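Local coordinates for protein N-acetylneuraminate lyase (Peptoclostridium difficile, PDB 4WOZ) that is a lyase of the dihydrodipicolinate synthetase family, built on a TIM barrel and modelled as an assembly of four chains, at residues T13-Y19 / I85-A89; V24-G30 / E275-R280; V222-R226 / Y298-F302; D255-N259 / M290-A294; L267-Q272 / A294-Y298. All coordinates share one frame; numbering follows the deposited sequence.

Contact 1 (T13-Y19 / I85-A89); sequences TDMKGIY and IKLIA
Lys86 stretches across one mouth of the TIM barrel, from the start of strand 86-90 to the chain that leads into strand 17-21. Strand 52-55 lies between these two strands in the parallel sheet, which is why side chains make the contact and no backbone ladder does. The lysine can be followed atom by atom. Lys86 CB lies 4.0 Å from Tyr19 CE2, approaching the ring obliquely. Lys86 CG meets the methyl Thr13 CG2 at 3.9 Å, while Thr13 OG1 is held by Asp112. Lys86 CD passes the phenol oxygen, 3.5 Å from Tyr19 OH. Beyond CG the chain is fully extended, which carries the ammonium as far as two backbone carbonyls: Lys86 NZ donates to Asp14 O at 2.6 Å and to Lys16 O at 3.0 Å. The second bond lies in its carbonyl plane, whereas the first is tilted 29° out of the plane of Asp14. A long aliphatic chain ending in several N-H groups suits this task, since it packs on carbon along its length and ties the incoming loop at its tip. The nearby Asp14 carboxylate may add a favourable field. Gly17 follows with phi 138°, a backbone shape that suits glycine. Deeper in the barrel, Ile88 CD1 lies over one face of the Tyr19 ring, offset toward its rim. Met15, bent at chi2 and chi3, turns its methyl back onto the same isoleucine, with Met15 CE a tight 3.5 Å from Ile88 CG1. The ring's far end is fixed by Tyr19 OH, which donates to Met15 O at 2.6 Å from above the carbonyl plane.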
# COMPACT_ATOMS: atom_id res chain seq x y z
N THR A 13 18.61 13.77 -33.44
CA THR A 13 17.17 13.52 -33.75
C THR A 13 16.26 14.07 -32.66
O THR A 13 16.48 13.81 -31.47
CB THR A 13 16.89 12.01 -33.91
OG1 THR A 13 17.69 11.47 -34.97
CG2 THR A 13 15.41 11.76 -34.22
N ASP A 14 15.25 14.84 -33.05
CA ASP A 14 14.30 15.40 -32.09
C ASP A 14 13.39 14.24 -31.70
O ASP A 14 12.74 13.65 -32.56
CB ASP A 14 13.49 16.52 -32.73
CG ASP A 14 12.71 17.32 -31.72
OD1 ASP A 14 13.34 18.03 -30.90
OD2 ASP A 14 11.46 17.24 -31.73
N MET A 15 13.32 13.92 -30.41
CA MET A 15 12.52 12.80 -29.95
C MET A 15 11.07 13.06 -29.55
O MET A 15 10.39 12.15 -29.07
CB MET A 15 13.24 12.11 -28.78
CG MET A 15 14.68 11.72 -29.08
SD MET A 15 14.87 10.70 -30.54
CE MET A 15 13.99 9.21 -30.04
N LYS A 16 10.57 14.28 -29.75
CA LYS A 16 9.19 14.57 -29.39
C LYS A 16 8.23 13.79 -30.29
O LYS A 16 8.55 13.49 -31.43
CB LYS A 16 8.92 16.08 -29.52
CG LYS A 16 9.76 16.91 -28.57
CD LYS A 16 9.42 18.38 -28.62
CE LYS A 16 10.33 19.17 -27.68
NZ LYS A 16 9.99 20.61 -27.65
N GLY A 17 7.06 13.45 -29.76
CA GLY A 17 6.10 12.73 -30.58
C GLY A 17 5.36 11.59 -29.91
O GLY A 17 5.51 11.35 -28.71
N ILE A 18 4.56 10.89 -30.71
CA ILE A 18 3.76 9.76 -30.24
C ILE A 18 4.47 8.46 -30.57
O ILE A 18 4.76 8.19 -31.73
CB ILE A 18 2.38 9.74 -30.93
CG1 ILE A 18 1.68 11.09 -30.74
CG2 ILE A 18 1.53 8.60 -30.38
CD1 ILE A 18 1.44 11.46 -29.29
N TYR A 19 4.76 7.66 -29.54
CA TYR A 19 5.45 6.39 -29.75
C TYR A 19 4.60 5.21 -29.31
O TYR A 19 3.99 5.24 -28.25
CB TYR A 19 6.75 6.33 -28.95
CG TYR A 19 7.82 7.30 -29.36
CD1 TYR A 19 7.73 8.65 -29.02
CD2 TYR A 19 8.95 6.87 -30.04
CE1 TYR A 19 8.74 9.55 -29.36
CE2 TYR A 19 9.97 7.75 -30.39
CZ TYR A 19 9.85 9.09 -30.05
OH TYR A 19 10.86 9.96 -30.39
N ILE A 85 10.80 6.08 -39.30
CA ILE A 85 10.38 6.72 -38.06
C ILE A 85 11.47 6.59 -37.00
O ILE A 85 12.45 5.89 -37.20
CB ILE A 85 9.07 6.13 -37.50
CG1 ILE A 85 9.28 4.67 -37.10
CG2 ILE A 85 7.95 6.28 -38.53
CD1 ILE A 85 8.08 4.05 -36.42
N LYS A 86 11.27 7.28 -35.88
CA LYS A 86 12.22 7.27 -34.77
C LYS A 86 12.16 5.98 -33.96
O LYS A 86 11.13 5.30 -33.90
CB LYS A 86 11.95 8.46 -33.84
CG LYS A 86 12.03 9.79 -34.55
CD LYS A 86 11.47 10.90 -33.68
CE LYS A 86 11.17 12.14 -34.51
NZ LYS A 86 10.48 13.19 -33.70
N LEU A 87 13.28 5.65 -33.31
CA LEU A 87 13.37 4.45 -32.51
C LEU A 87 14.01 4.68 -31.15
O LEU A 87 15.08 5.29 -31.04
CB LEU A 87 14.19 3.39 -33.25
CG LEU A 87 13.60 2.76 -34.51
CD1 LEU A 87 14.63 1.84 -35.14
CD2 LEU A 87 12.34 2.00 -34.16
N ILE A 88 13.33 4.19 -30.12
CA ILE A 88 13.83 4.28 -28.76
C ILE A 88 13.95 2.84 -28.27
O ILE A 88 13.02 2.04 -28.43
CB ILE A 88 12.85 5.03 -27.83
CG1 ILE A 88 12.74 6.50 -28.27
CG2 ILE A 88 13.34 4.94 -26.39
CD1 ILE A 88 11.77 7.30 -27.41
N ALA A 89 15.09 2.51 -27.69
CA ALA A 89 15.29 1.15 -27.21
C ALA A 89 15.29 1.07 -25.68
O ALA A 89 16.10 1.73 -25.02
CB ALA A 89 16.61 0.60 -27.76

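Contact 2 (V24-G30 / E275-R280); sequences VSFDKEG and EAGYCR
Arg280 reaches back to the turn at Gly30. With CG anti to the backbone N (chi1 175°) and a bend at chi3, Arg280 NH2 donates to Gly30 O at 2.6 Å; the bond is nearly aligned with the C=O, yet it is bent at the hydrogen (140°) and leaves the guanidinium plane by 25°. The same nitrogen also pairs with Glu69. Gly30 closes a type I turn from Asp27 with positive phi, which suits glycine. Ser25 OG, turned beside its own carbonyl carbon, donates to Glu275 O at 2.6 Å, in the plane of that carbonyl. Phe26 sets its ring edge-on to a carbonyl, Phe26 CD2 lying 3.4 Å from Tyr278 O, and Val24 CG1 rests on one ring face. Tyr278 N donates to Phe26 O at 2.9 Å in an almost straight bond. Gly277, bare of a side chain, allows that carbonyl to pass close by. Lys28 CG lies over one face of the Tyr278 ring, offset toward the rim, in a CH-pi contact, and the extended chain leads on away from the contact. A water donates to both Asp27 O and Cys279 O. The arrangement joins the loop after the first TIM-barrel strand to the loop between helices 261-271 and 288-301, with Lys266 of helix 261-271 bonding to both.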
# COMPACT_ATOMS: atom_id res chain seq x y z
N VAL A 24 5.23 -7.74 -29.46
CA VAL A 24 5.94 -8.74 -30.23
C VAL A 24 4.98 -9.87 -30.58
O VAL A 24 4.01 -10.11 -29.87
CB VAL A 24 7.14 -9.28 -29.44
CG1 VAL A 24 7.80 -10.43 -30.19
CG2 VAL A 24 8.15 -8.15 -29.22
N SER A 25 5.25 -10.55 -31.69
CA SER A 25 4.41 -11.65 -32.12
C SER A 25 5.04 -12.97 -31.67
O SER A 25 6.25 -13.15 -31.78
CB SER A 25 4.27 -11.64 -33.65
OG SER A 25 3.44 -12.69 -34.10
N PHE A 26 4.21 -13.86 -31.15
CA PHE A 26 4.66 -15.17 -30.68
C PHE A 26 3.70 -16.23 -31.19
O PHE A 26 2.51 -15.95 -31.36
CB PHE A 26 4.66 -15.22 -29.14
CG PHE A 26 5.63 -14.29 -28.49
CD1 PHE A 26 7.00 -14.52 -28.59
CD2 PHE A 26 5.18 -13.18 -27.78
CE1 PHE A 26 7.92 -13.65 -27.98
CE2 PHE A 26 6.09 -12.31 -27.17
CZ PHE A 26 7.46 -12.55 -27.27
N ASP A 27 4.21 -17.43 -31.45
CA ASP A 27 3.36 -18.51 -31.90
C ASP A 27 2.83 -19.20 -30.65
O ASP A 27 3.12 -18.76 -29.53
CB ASP A 27 4.14 -19.52 -32.76
CG ASP A 27 5.32 -20.11 -32.04
OD1 ASP A 27 5.20 -20.42 -30.84
OD2 ASP A 27 6.38 -20.29 -32.69
N LYS A 28 2.06 -20.27 -30.82
CA LYS A 28 1.50 -20.98 -29.67
C LYS A 28 2.58 -21.65 -28.83
O LYS A 28 2.37 -21.92 -27.65
CB LYS A 28 0.48 -22.01 -30.14
CG LYS A 28 -0.32 -22.63 -29.00
CD LYS A 28 -1.42 -23.53 -29.51
CE LYS A 28 -2.26 -24.06 -28.36
NZ LYS A 28 -3.37 -24.92 -28.85
N GLU A 29 3.73 -21.92 -29.44
CA GLU A 29 4.83 -22.56 -28.72
C GLU A 29 5.67 -21.50 -28.02
O GLU A 29 6.66 -21.82 -27.36
CB GLU A 29 5.71 -23.37 -29.68
CG GLU A 29 4.99 -24.49 -30.42
CD GLU A 29 5.94 -25.54 -30.98
OE1 GLU A 29 6.85 -25.19 -31.77
OE2 GLU A 29 5.78 -26.73 -30.62
N GLY A 30 5.28 -20.24 -28.17
CA GLY A 30 6.01 -19.15 -27.53
C GLY A 30 7.22 -18.65 -28.29
O GLY A 30 8.00 -17.86 -27.76
N GLU A 275 -0.68 -10.48 -37.68
CA GLU A 275 -0.49 -11.74 -36.96
C GLU A 275 0.21 -11.50 -35.63
O GLU A 275 1.35 -11.92 -35.44
CB GLU A 275 0.33 -12.72 -37.80
CG GLU A 275 -0.39 -13.26 -39.03
CD GLU A 275 0.43 -14.31 -39.76
OE1 GLU A 275 0.79 -15.32 -39.13
OE2 GLU A 275 0.70 -14.13 -40.97
N ALA A 276 -0.48 -10.82 -34.71
CA ALA A 276 0.08 -10.52 -33.40
C ALA A 276 0.32 -11.81 -32.63
O ALA A 276 1.20 -11.88 -31.77
CB ALA A 276 -0.88 -9.62 -32.62
N GLY A 277 -0.47 -12.83 -32.94
CA GLY A 277 -0.31 -14.12 -32.29
C GLY A 277 -0.68 -14.24 -30.82
O GLY A 277 -1.65 -13.64 -30.35
N TYR A 278 0.12 -15.02 -30.11
CA TYR A 278 -0.07 -15.30 -28.69
C TYR A 278 0.84 -14.51 -27.76
O TYR A 278 1.86 -13.96 -28.18
CB TYR A 278 0.18 -16.78 -28.42
CG TYR A 278 -0.74 -17.74 -29.13
CD1 TYR A 278 -1.97 -18.08 -28.59
CD2 TYR A 278 -0.36 -18.32 -30.34
CE1 TYR A 278 -2.81 -18.99 -29.23
CE2 TYR A 278 -1.20 -19.23 -30.99
CZ TYR A 278 -2.42 -19.56 -30.42
OH TYR A 278 -3.25 -20.45 -31.05
N CYS A 279 0.46 -14.47 -26.49
CA CYS A 279 1.25 -13.82 -25.46
C CYS A 279 2.08 -14.98 -24.93
O CYS A 279 1.67 -16.14 -25.06
CB CYS A 279 0.38 -13.28 -24.33
SG CYS A 279 -0.80 -12.01 -24.82
N ARG A 280 3.23 -14.70 -24.34
CA ARG A 280 4.05 -15.77 -23.81
C ARG A 280 3.57 -16.23 -22.43
O ARG A 280 3.20 -15.41 -21.59
CB ARG A 280 5.51 -15.35 -23.73
CG ARG A 280 6.39 -16.40 -23.08
CD ARG A 280 7.86 -16.14 -23.29
NE ARG A 280 8.24 -16.33 -24.68
CZ ARG A 280 9.50 -16.40 -25.10
NH1 ARG A 280 10.49 -16.30 -24.22
NH2 ARG A 280 9.77 -16.58 -26.38
O HOH W 1 2.85 -18.23 -26.38

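Contact 3 (V222-R226 / Y298-F302); sequences VNGVR and YRKYF
Tyr301 O, near the end of helix 288-301, receives Arg226 NH2 at 2.7 Å in an almost straight bond, 176° at the hydrogen. The donor lies in the carbonyl plane on a lone pair, and the acceptor lies in the guanidinium plane. On its other terminal nitrogen the same flat group is fixed from three residues earlier: Arg226 NH1 donates to Asn223 OD1 at 2.7 Å. Two in-plane acceptors thus restrict rotation of the guanidinium, which the arginine presents on a chain extended from CG to NE. Asn223 is well suited to bridging, since its amide accepts here through OD1 while ND2 donates to Thr249. Phe302, the last residue, sets its ring at the guanidinium edge, with Phe302 CE1 3.7 Å from Arg226 NH1 and the two planes 72° apart; any cation-pi attraction is at most weak at this range. Val222 adds a loose apolar touch, Val222 CB lying 4.4 Å from Phe302 CZ. The positive charge of Arg226 probably interacts favourably with the partial negative charge at the C-terminal end of helix 288-301. Tyr301 turns its own hydroxyl to Asp255. The arrangement fastens the chain terminus to the helix after the last barrel strand, as expected of a family whose TIM barrel is followed by a C-terminal group of helices.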
# COMPACT_ATOMS: atom_id res chain seq x y z
N VAL A 222 -2.92 -0.22 -31.66
CA VAL A 222 -4.21 -0.41 -32.32
C VAL A 222 -5.07 0.84 -32.30
O VAL A 222 -6.10 0.90 -32.99
CB VAL A 222 -5.04 -1.54 -31.66
CG1 VAL A 222 -4.39 -2.88 -31.90
CG2 VAL A 222 -5.20 -1.26 -30.16
N ASN A 223 -4.67 1.85 -31.53
CA ASN A 223 -5.45 3.07 -31.41
C ASN A 223 -4.64 4.33 -31.70
O ASN A 223 -4.99 5.41 -31.24
CB ASN A 223 -6.05 3.14 -29.99
CG ASN A 223 -7.23 4.08 -29.89
OD1 ASN A 223 -8.11 4.07 -30.75
ND2 ASN A 223 -7.28 4.87 -28.82
N GLY A 224 -3.57 4.17 -32.48
CA GLY A 224 -2.70 5.29 -32.82
C GLY A 224 -3.37 6.52 -33.41
O GLY A 224 -2.96 7.65 -33.13
N VAL A 225 -4.41 6.31 -34.21
CA VAL A 225 -5.11 7.43 -34.82
C VAL A 225 -5.80 8.31 -33.78
O VAL A 225 -5.60 9.53 -33.77
CB VAL A 225 -6.15 6.95 -35.86
CG1 VAL A 225 -6.91 8.14 -36.43
CG2 VAL A 225 -5.44 6.20 -36.98
N ARG A 226 -6.60 7.71 -32.90
CA ARG A 226 -7.26 8.49 -31.85
C ARG A 226 -6.23 9.13 -30.92
O ARG A 226 -6.38 10.27 -30.50
CB ARG A 226 -8.20 7.62 -31.01
CG ARG A 226 -9.47 7.17 -31.72
CD ARG A 226 -10.44 6.56 -30.73
NE ARG A 226 -11.62 5.99 -31.38
CZ ARG A 226 -11.70 4.73 -31.82
NH1 ARG A 226 -10.67 3.90 -31.69
NH2 ARG A 226 -12.82 4.31 -32.39
N TYR A 298 -13.78 -5.24 -31.01
CA TYR A 298 -13.33 -4.84 -32.34
C TYR A 298 -14.44 -4.17 -33.13
O TYR A 298 -14.24 -3.09 -33.69
CB TYR A 298 -12.82 -6.06 -33.12
CG TYR A 298 -12.46 -5.73 -34.55
CD1 TYR A 298 -11.36 -4.91 -34.84
CD2 TYR A 298 -13.23 -6.20 -35.61
CE1 TYR A 298 -11.05 -4.57 -36.16
CE2 TYR A 298 -12.93 -5.87 -36.93
CZ TYR A 298 -11.84 -5.05 -37.20
OH TYR A 298 -11.54 -4.74 -38.50
N ARG A 299 -15.60 -4.81 -33.18
CA ARG A 299 -16.74 -4.26 -33.91
C ARG A 299 -17.21 -2.94 -33.32
O ARG A 299 -17.73 -2.08 -34.03
CB ARG A 299 -17.90 -5.26 -33.92
CG ARG A 299 -17.64 -6.48 -34.78
CD ARG A 299 -18.89 -7.34 -34.95
NE ARG A 299 -19.22 -8.11 -33.75
CZ ARG A 299 -20.16 -7.77 -32.88
NH1 ARG A 299 -20.89 -6.68 -33.07
NH2 ARG A 299 -20.38 -8.54 -31.82
N LYS A 300 -17.02 -2.79 -32.02
CA LYS A 300 -17.45 -1.58 -31.34
C LYS A 300 -16.58 -0.36 -31.62
O LYS A 300 -17.10 0.70 -31.98
CB LYS A 300 -17.50 -1.84 -29.83
CG LYS A 300 -18.34 -0.84 -29.06
CD LYS A 300 -18.24 -1.07 -27.55
CE LYS A 300 -18.59 -2.50 -27.16
NZ LYS A 300 -18.36 -2.73 -25.70
N TYR A 301 -15.27 -0.51 -31.48
CA TYR A 301 -14.35 0.62 -31.66
C TYR A 301 -13.58 0.73 -32.97
O TYR A 301 -12.92 1.75 -33.20
CB TYR A 301 -13.36 0.64 -30.50
CG TYR A 301 -14.04 0.60 -29.16
CD1 TYR A 301 -14.78 1.69 -28.70
CD2 TYR A 301 -14.00 -0.54 -28.36
CE1 TYR A 301 -15.46 1.64 -27.49
CE2 TYR A 301 -14.67 -0.60 -27.15
CZ TYR A 301 -15.40 0.49 -26.72
OH TYR A 301 -16.09 0.43 -25.54
N PHE A 302 -13.64 -0.29 -33.81
CA PHE A 302 -12.90 -0.26 -35.07
C PHE A 302 -13.73 -0.73 -36.26
O PHE A 302 -13.13 -1.13 -37.28
CB PHE A 302 -11.65 -1.12 -34.94
CG PHE A 302 -10.71 -0.66 -33.86
CD1 PHE A 302 -9.82 0.39 -34.09
CD2 PHE A 302 -10.74 -1.25 -32.60
CE1 PHE A 302 -8.99 0.85 -33.08
CE2 PHE A 302 -9.90 -0.79 -31.58
CZ PHE A 302 -9.03 0.26 -31.82
OXT PHE A 302 -14.98 -0.68 -36.17

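Contact 4 (D255-N259 / M290-A294); sequences DILGN and MKSRA
Asn259 meets Arg293 where helix 239-259 ends against helix 288-301, a nearly antiparallel pair in the helical region that follows the TIM barrel: the local axes of 255-259 and 290-294 run at 175° and come no nearer than 10.5 Å. At this separation the contact is made by the side chains of Asp255, Asn259, Met290 and Arg293, and the close packing gathers at the end where helix 239-259 finishes. There Asn259 extends with CG anti to the backbone N (chi1 -164°), sending its amide across to the other helix. Asn259 ND2 donates to Met290 O at 3.0 Å, and Thr264 is a second partner of that nitrogen. Met290 O also takes the helical bond from Ala294 N, the two donors arriving from opposite faces of the carbonyl plane. On the other branch of the amide, Asn259 OD1 rests against the aliphatic root of the arginine, 3.1 Å from Arg293 CG, while the methyl Met290 CE lies 3.2 Å from Asn259 O. A turn earlier on the first helix the contact becomes looser and water-mediated. A water there donates to Asp255 O and accepts from Arg293 NE, bridging the two. The arginine, bent at chi2, reaches the aspartate with a single nitrogen; Asp255 OD2 is engaged by Lys300 and Tyr301. Arg293 NH2 meets Asp255 OD1 at 2.9 Å, a salt bridge with OD1 at the guanidinium edge and in its plane, the carboxylate turned 76° from it.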
# COMPACT_ATOMS: atom_id res chain seq x y z
N ASP A 255 -12.65 -1.82 -21.74
CA ASP A 255 -13.02 -3.14 -22.23
C ASP A 255 -11.81 -4.04 -22.38
O ASP A 255 -11.86 -5.23 -22.04
CB ASP A 255 -13.76 -3.04 -23.56
CG ASP A 255 -15.15 -2.47 -23.41
OD1 ASP A 255 -15.72 -2.57 -22.31
OD2 ASP A 255 -15.69 -1.92 -24.40
N ILE A 256 -10.71 -3.48 -22.87
CA ILE A 256 -9.48 -4.24 -23.04
C ILE A 256 -8.99 -4.79 -21.71
O ILE A 256 -8.67 -5.98 -21.59
CB ILE A 256 -8.37 -3.37 -23.66
CG1 ILE A 256 -8.70 -3.05 -25.12
CG2 ILE A 256 -7.02 -4.07 -23.54
CD1 ILE A 256 -7.64 -2.26 -25.84
N LEU A 257 -8.93 -3.93 -20.69
CA LEU A 257 -8.46 -4.34 -19.38
C LEU A 257 -9.34 -5.43 -18.78
O LEU A 257 -8.84 -6.38 -18.18
CB LEU A 257 -8.41 -3.13 -18.43
CG LEU A 257 -7.33 -2.09 -18.72
CD1 LEU A 257 -7.51 -0.89 -17.80
CD2 LEU A 257 -5.95 -2.70 -18.52
N GLY A 258 -10.65 -5.30 -18.95
CA GLY A 258 -11.57 -6.29 -18.42
C GLY A 258 -11.50 -7.64 -19.11
O GLY A 258 -11.88 -8.65 -18.53
N ASN A 259 -11.01 -7.66 -20.35
CA ASN A 259 -10.92 -8.90 -21.12
C ASN A 259 -9.52 -9.51 -21.13
O ASN A 259 -9.33 -10.63 -21.62
CB ASN A 259 -11.36 -8.63 -22.57
CG ASN A 259 -11.67 -9.90 -23.34
OD1 ASN A 259 -12.47 -10.72 -22.89
ND2 ASN A 259 -11.05 -10.07 -24.51
N MET A 290 -13.03 -15.04 -24.19
CA MET A 290 -12.17 -13.88 -24.38
C MET A 290 -12.11 -13.51 -25.87
O MET A 290 -12.11 -12.34 -26.23
CB MET A 290 -10.77 -14.16 -23.84
CG MET A 290 -10.71 -14.19 -22.31
SD MET A 290 -9.14 -14.76 -21.64
CE MET A 290 -8.02 -13.50 -22.27
N LYS A 291 -12.05 -14.54 -26.72
CA LYS A 291 -11.98 -14.32 -28.16
C LYS A 291 -13.24 -13.68 -28.73
O LYS A 291 -13.15 -12.79 -29.57
CB LYS A 291 -11.67 -15.64 -28.87
CG LYS A 291 -10.26 -16.15 -28.62
CD LYS A 291 -9.94 -17.43 -29.40
CE LYS A 291 -8.50 -17.86 -29.16
NZ LYS A 291 -8.15 -19.17 -29.79
N SER A 292 -14.41 -14.13 -28.29
CA SER A 292 -15.64 -13.53 -28.80
C SER A 292 -15.79 -12.13 -28.21
O SER A 292 -16.34 -11.24 -28.85
CB SER A 292 -16.86 -14.40 -28.45
OG SER A 292 -17.10 -14.42 -27.06
N ARG A 293 -15.30 -11.93 -26.99
CA ARG A 293 -15.38 -10.61 -26.38
C ARG A 293 -14.48 -9.64 -27.14
O ARG A 293 -14.87 -8.51 -27.41
CB ARG A 293 -14.96 -10.67 -24.91
CG ARG A 293 -14.86 -9.30 -24.24
CD ARG A 293 -16.15 -8.51 -24.40
NE ARG A 293 -16.07 -7.18 -23.78
CZ ARG A 293 -17.04 -6.27 -23.84
NH1 ARG A 293 -18.16 -6.55 -24.48
NH2 ARG A 293 -16.89 -5.10 -23.24
N ALA A 294 -13.28 -10.09 -27.48
CA ALA A 294 -12.34 -9.25 -28.22
C ALA A 294 -12.93 -8.83 -29.56
O ALA A 294 -12.72 -7.71 -30.02
CB ALA A 294 -11.03 -9.99 -28.43
O HOH W 2 -14.37 -6.29 -21.74

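Contact 5 (L267-Q272 / A294-Y298); sequences LLLEEQ and AKEIY
Tyr298 and Glu271 are brought face to face by their torsions. The tyrosine carries CG anti to its backbone nitrogen (chi1 175°), which swings the ring toward helix 261-271, and Glu271 bends at chi2, folding its chain along that ring. Glu271 CB then sits over the ring centre, 3.4 Å from the Tyr298 centroid, in a CH-pi contact. Farther out the carboxylate lies stacked with the ring, their planes 20° apart. This fold also puts Glu271 OE2 beside the aliphatic part of the lysine, 3.5 Å from Lys295 CG, while Lys295 NZ stays 5.1 Å from Glu271 OE2: opposite charges that may attract weakly, but are not paired. At the outer end a water donates to Glu271 OE1 and makes a weak bond with Tyr298 OH, so the flat, amphipathic tyrosine offers carbon to the helix and oxygen to the water. The inner side is apolar. Leu268 CD2 lies at the edge of the Tyr298 ring and 3.8 Å from Tyr298 CB, and also meets Ile297 CG2 at 4.0 Å; the branched leucine tip fits among these groups. Ala294 is small, which suits the close approach here, Ala294 CB lying 3.7 Å from Leu267 CD1. With local axes 9.4 Å apart and crossing at -54°, this is helix-helix packing within the C-terminal helical part that follows the TIM barrel in this family.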
# COMPACT_ATOMS: atom_id res chain seq x y z
N LEU A 267 -5.41 -9.72 -30.04
CA LEU A 267 -6.58 -10.19 -30.77
C LEU A 267 -7.16 -9.05 -31.59
O LEU A 267 -7.72 -9.27 -32.67
CB LEU A 267 -7.62 -10.73 -29.79
CG LEU A 267 -7.21 -12.02 -29.07
CD1 LEU A 267 -8.24 -12.39 -28.01
CD2 LEU A 267 -7.06 -13.14 -30.10
N LEU A 268 -7.04 -7.82 -31.09
CA LEU A 268 -7.55 -6.67 -31.82
C LEU A 268 -6.65 -6.46 -33.03
O LEU A 268 -7.13 -6.12 -34.11
CB LEU A 268 -7.57 -5.42 -30.94
CG LEU A 268 -8.69 -5.37 -29.90
CD1 LEU A 268 -8.54 -4.13 -29.02
CD2 LEU A 268 -10.04 -5.36 -30.61
N LEU A 269 -5.35 -6.66 -32.85
CA LEU A 269 -4.40 -6.52 -33.94
C LEU A 269 -4.71 -7.56 -35.02
O LEU A 269 -4.65 -7.26 -36.21
CB LEU A 269 -2.97 -6.71 -33.43
CG LEU A 269 -2.33 -5.49 -32.77
CD1 LEU A 269 -1.00 -5.87 -32.13
CD2 LEU A 269 -2.12 -4.40 -33.84
N GLU A 270 -5.03 -8.79 -34.59
CA GLU A 270 -5.37 -9.86 -35.52
C GLU A 270 -6.53 -9.41 -36.40
O GLU A 270 -6.56 -9.69 -37.61
CB GLU A 270 -5.80 -11.12 -34.75
CG GLU A 270 -4.67 -11.89 -34.09
CD GLU A 270 -3.78 -12.59 -35.10
OE1 GLU A 270 -4.28 -12.96 -36.18
OE2 GLU A 270 -2.58 -12.80 -34.79
N GLU A 271 -7.49 -8.72 -35.79
CA GLU A 271 -8.65 -8.21 -36.50
C GLU A 271 -8.29 -7.05 -37.41
O GLU A 271 -9.08 -6.65 -38.27
CB GLU A 271 -9.73 -7.79 -35.50
CG GLU A 271 -10.57 -8.95 -35.00
CD GLU A 271 -11.60 -9.39 -36.01
OE1 GLU A 271 -11.29 -9.41 -37.22
OE2 GLU A 271 -12.73 -9.74 -35.60
N GLN A 272 -7.09 -6.49 -37.21
CA GLN A 272 -6.64 -5.39 -38.04
C GLN A 272 -5.70 -5.89 -39.15
O GLN A 272 -5.07 -5.10 -39.84
CB GLN A 272 -5.95 -4.32 -37.19
CG GLN A 272 -6.84 -3.77 -36.07
CD GLN A 272 -6.27 -2.53 -35.40
OE1 GLN A 272 -5.07 -2.45 -35.12
NE2 GLN A 272 -7.13 -1.56 -35.13
N ALA A 294 -13.28 -10.09 -27.48
CA ALA A 294 -12.34 -9.25 -28.22
C ALA A 294 -12.93 -8.83 -29.56
O ALA A 294 -12.72 -7.71 -30.02
CB ALA A 294 -11.03 -9.99 -28.43
N LYS A 295 -13.67 -9.74 -30.19
CA LYS A 295 -14.29 -9.42 -31.47
C LYS A 295 -15.46 -8.45 -31.30
O LYS A 295 -15.78 -7.69 -32.21
CB LYS A 295 -14.73 -10.71 -32.17
CG LYS A 295 -13.53 -11.51 -32.67
CD LYS A 295 -13.89 -12.79 -33.39
CE LYS A 295 -12.63 -13.44 -33.94
NZ LYS A 295 -12.89 -14.75 -34.60
N GLU A 296 -16.09 -8.46 -30.13
CA GLU A 296 -17.17 -7.51 -29.86
C GLU A 296 -16.51 -6.14 -29.73
O GLU A 296 -17.00 -5.14 -30.25
CB GLU A 296 -17.87 -7.83 -28.55
CG GLU A 296 -18.84 -8.99 -28.58
CD GLU A 296 -19.64 -9.08 -27.30
OE1 GLU A 296 -19.02 -9.24 -26.22
OE2 GLU A 296 -20.88 -8.98 -27.36
N ILE A 297 -15.40 -6.11 -29.00
CA ILE A 297 -14.64 -4.89 -28.77
C ILE A 297 -14.19 -4.34 -30.12
O ILE A 297 -14.24 -3.13 -30.37
CB ILE A 297 -13.41 -5.17 -27.86
CG1 ILE A 297 -13.90 -5.56 -26.46
CG2 ILE A 297 -12.50 -3.95 -27.78
CD1 ILE A 297 -12.80 -6.02 -25.52
N TYR A 298 -13.78 -5.24 -31.01
CA TYR A 298 -13.33 -4.84 -32.34
C TYR A 298 -14.44 -4.17 -33.13
O TYR A 298 -14.24 -3.09 -33.69
CB TYR A 298 -12.82 -6.06 -33.12
CG TYR A 298 -12.46 -5.73 -34.55
CD1 TYR A 298 -11.36 -4.91 -34.84
CD2 TYR A 298 -13.23 -6.20 -35.61
CE1 TYR A 298 -11.05 -4.57 -36.16
CE2 TYR A 298 -12.93 -5.87 -36.93
CZ TYR A 298 -11.84 -5.05 -37.20
OH TYR A 298 -11.54 -4.74 -38.50
O HOH W 3 -12.08 -7.90 -39.47

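In the fold
Contacts 3, 4 and 5 share helix 288-301. Contact 5 lies about 9 Å, centre to centre, from both others, sharing Tyr298 with contact 3 and Ala294 with contact 4. Contacts 3 and 4 also meet directly at Asp255, whose OD2 takes Tyr301 OH and pairs with Lys300 NZ. Contact 2 joins this group through Glu270 OE2, 2.8 Å from Gly277 N. Contact 1, at the end of the barrel where its strands begin, stands apart: its centre is about 30 Å from that of contact 4, on the opposite side of the chain's centre. The bound 2-(acetylamino)-2-deoxy-D-mannose lies nearer the helices, about 8 Å from the Asp255 side chain and 11 Å from that of Tyr301.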